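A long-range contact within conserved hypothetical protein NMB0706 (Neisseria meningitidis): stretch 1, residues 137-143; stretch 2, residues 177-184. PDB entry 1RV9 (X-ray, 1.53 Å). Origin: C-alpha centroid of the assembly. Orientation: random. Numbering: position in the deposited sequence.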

# COMPACT_ATOMS: atom_id res chain seq x y z
N GLY A 137 2.43 0.25 7.01
CA GLY A 137 3.09 1.36 7.67
C GLY A 137 4.15 0.62 8.47
O GLY A 137 4.18 -0.61 8.41
N TRP A 138 5.01 1.31 9.21
CA TRP A 138 6.03 0.56 9.95
C TRP A 138 5.43 -0.36 11.00
O TRP A 138 5.96 -1.44 11.24
CB TRP A 138 7.06 1.50 10.58
CG TRP A 138 6.61 2.25 11.80
CD1 TRP A 138 6.06 3.50 11.84
CD2 TRP A 138 6.72 1.81 13.16
NE1 TRP A 138 5.82 3.87 13.15
CE2 TRP A 138 6.22 2.85 13.98
CE3 TRP A 138 7.20 0.64 13.77
CZ2 TRP A 138 6.18 2.76 15.37
CZ3 TRP A 138 7.16 0.55 15.16
CH2 TRP A 138 6.65 1.60 15.94
N ARG A 139 4.32 0.04 11.61
CA ARG A 139 3.70 -0.80 12.63
C ARG A 139 3.14 -2.10 12.05
O ARG A 139 3.41 -3.18 12.57
CB ARG A 139 2.58 -0.03 13.35
CG ARG A 139 3.11 1.05 14.29
CD ARG A 139 1.99 1.95 14.80
NE ARG A 139 2.53 3.01 15.65
CZ ARG A 139 2.94 2.85 16.90
NH1 ARG A 139 2.87 1.66 17.48
NH2 ARG A 139 3.43 3.88 17.57
N GLY A 140 2.37 -1.99 10.98
CA GLY A 140 1.81 -3.19 10.37
C GLY A 140 2.88 -4.06 9.74
O GLY A 140 2.79 -5.30 9.75
N LEU A 141 3.91 -3.43 9.18
CA LEU A 141 4.98 -4.17 8.54
C LEU A 141 5.74 -4.98 9.58
O LEU A 141 5.98 -6.18 9.40
CB LEU A 141 5.92 -3.20 7.81
CG LEU A 141 7.01 -3.83 6.92
CD1 LEU A 141 6.36 -4.69 5.85
CD2 LEU A 141 7.86 -2.73 6.29
N ALA A 142 6.11 -4.34 10.68
CA ALA A 142 6.84 -5.03 11.74
C ALA A 142 5.92 -6.02 12.45
O ALA A 142 6.39 -7.01 13.02
CB ALA A 142 7.39 -4.01 12.75
N GLY A 143 4.62 -5.76 12.40
CA GLY A 143 3.65 -6.62 13.05
C GLY A 143 3.27 -7.89 12.30
O GLY A 143 2.70 -8.81 12.90
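Stretch 2 (177-184) QDVFDAFC

The contact between residues 137-143 and 177-184 of NMB0706 is a near-parallel packing of two helices, apolar in character, in which each helix offers one aromatic ring to a methyl group of the other. It illustrates a general principle: helices that run side by side can hold together without a direct hydrogen bond between them, for instance where an aromatic ring on each packs against a methyl group of the other.

Stretch 2 is helical throughout, from Q177 to C184, and stretch 1 is helical from W138 to G143, with G137 at the N-cap position. The N-to-C directions of the two helices differ by 23°, and their axes approach to 9.4 Å. Because the helices run the same way, successive turns meet in the same order along both chains, and the small angle keeps them side by side. W138 CA lies 7.3 Å from V179 CA, and one turn later A142 CA lies 5.5 Å from F183 CA, so the backbones are nearer at the second pair, where one partner is an alanine. The touching residues are at least 40 positions apart in sequence, and together the two stretches bury 322 Å².

At the first level the indole of W138 acts as a knob, seated among D178, V179, A182 and F183. Its CA-to-CB bond points toward stretch 2, and chi1 is in the p well. V179, with chi1 in t, places CG2 over one face of the indole, 3.9 Å from the centroid of the six-membered ring and only 9° off its normal, a well-centred CH-pi contact. The methyl of A182 instead meets the ring at its edge, with A182 CB 3.7 Å from W138 CZ3. D178 closes the pocket more loosely, its OD2 4.1 Å from W138 CH2.

The second level reverses the roles. Now the aromatic ring belongs to stretch 2: the CA-to-CB bond of F183 points sideways, but the end of its side chain comes nearer to stretch 1. A142 CB sits over one face of this phenyl ring, 3.6 Å from its centroid and 15° off the normal, making the second CH-pi contact. L141 approaches at the ring edge, where its CG is 3.8 Å from F183 CE1. The same ring reaches back to the first turn, bringing F183 CZ within 3.4 Å of W138 O, a backbone oxygen already engaged in the helix by A142 N at 3.0 Å. F183 thus links the two levels.

The two alanines also meet directly, with A142 CB 4.1 Å from A182 CB and 3.8 Å from A182 O. Polar linkage comes through solvent: one water donates hydrogen bonds to A142 O at 2.8 Å and to A182 O at 3.0 Å, bridging the two backbones. Other residues of stretch 2 take no part in the contact. F180 points away from stretch 1, while Q177 NE2 donates a 3.0 Å hydrogen bond to D181 OD1 within its own helix.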

# COMPACT_ATOMS: atom_id res chain seq x y z
N GLN A 177 14.93 4.63 17.78
CA GLN A 177 15.29 3.30 18.25
C GLN A 177 14.10 2.36 18.41
O GLN A 177 14.24 1.14 18.29
CB GLN A 177 16.03 3.43 19.58
CG GLN A 177 16.77 2.17 20.02
CD GLN A 177 17.92 1.83 19.09
OE1 GLN A 177 18.79 2.67 18.83
NE2 GLN A 177 17.93 0.61 18.58
N ASP A 178 12.93 2.92 18.68
CA ASP A 178 11.74 2.09 18.86
C ASP A 178 11.37 1.39 17.56
O ASP A 178 11.09 0.19 17.55
CB ASP A 178 10.57 2.94 19.37
CG ASP A 178 10.13 4.00 18.38
OD1 ASP A 178 11.01 4.66 17.77
OD2 ASP A 178 8.91 4.19 18.22
N VAL A 179 11.40 2.13 16.45
CA VAL A 179 11.09 1.55 15.15
C VAL A 179 12.17 0.54 14.80
O VAL A 179 11.89 -0.56 14.32
CB VAL A 179 11.05 2.63 14.05
CG1 VAL A 179 10.75 1.99 12.70
CG2 VAL A 179 10.00 3.68 14.39
N PHE A 180 13.41 0.91 15.07
CA PHE A 180 14.55 0.04 14.80
C PHE A 180 14.39 -1.30 15.51
O PHE A 180 14.51 -2.36 14.90
CB PHE A 180 15.84 0.74 15.24
CG PHE A 180 17.09 -0.07 14.98
CD1 PHE A 180 17.50 -1.04 15.87
CD2 PHE A 180 17.83 0.15 13.82
CE1 PHE A 180 18.64 -1.80 15.63
CE2 PHE A 180 18.98 -0.61 13.57
CZ PHE A 180 19.38 -1.58 14.47
N ASP A 181 14.10 -1.24 16.81
CA ASP A 181 13.94 -2.46 17.60
C ASP A 181 12.74 -3.30 17.17
O ASP A 181 12.79 -4.52 17.19
CB ASP A 181 13.81 -2.13 19.09
CG ASP A 181 15.09 -1.53 19.67
OD1 ASP A 181 16.17 -1.74 19.08
OD2 ASP A 181 15.00 -0.88 20.73
N ALA A 182 11.65 -2.64 16.78
CA ALA A 182 10.44 -3.34 16.36
C ALA A 182 10.74 -4.32 15.23
O ALA A 182 10.07 -5.34 15.08
CB ALA A 182 9.37 -2.35 15.93
N PHE A 183 11.75 -4.00 14.44
CA PHE A 183 12.15 -4.84 13.32
C PHE A 183 13.37 -5.70 13.61
O PHE A 183 13.34 -6.92 13.46
CB PHE A 183 12.47 -3.97 12.09
CG PHE A 183 11.26 -3.40 11.41
CD1 PHE A 183 10.53 -4.17 10.51
CD2 PHE A 183 10.87 -2.09 11.64
CE1 PHE A 183 9.43 -3.63 9.85
CE2 PHE A 183 9.78 -1.54 10.98
CZ PHE A 183 9.05 -2.31 10.08
N CYS A 184 14.45 -5.05 14.03
CA CYS A 184 15.73 -5.72 14.26
C CYS A 184 15.90 -6.63 15.47
O CYS A 184 16.79 -7.48 15.46
CB CYS A 184 16.84 -4.68 14.24
SG CYS A 184 16.83 -3.71 12.74
O HOH W 1 9.12 -7.47 13.24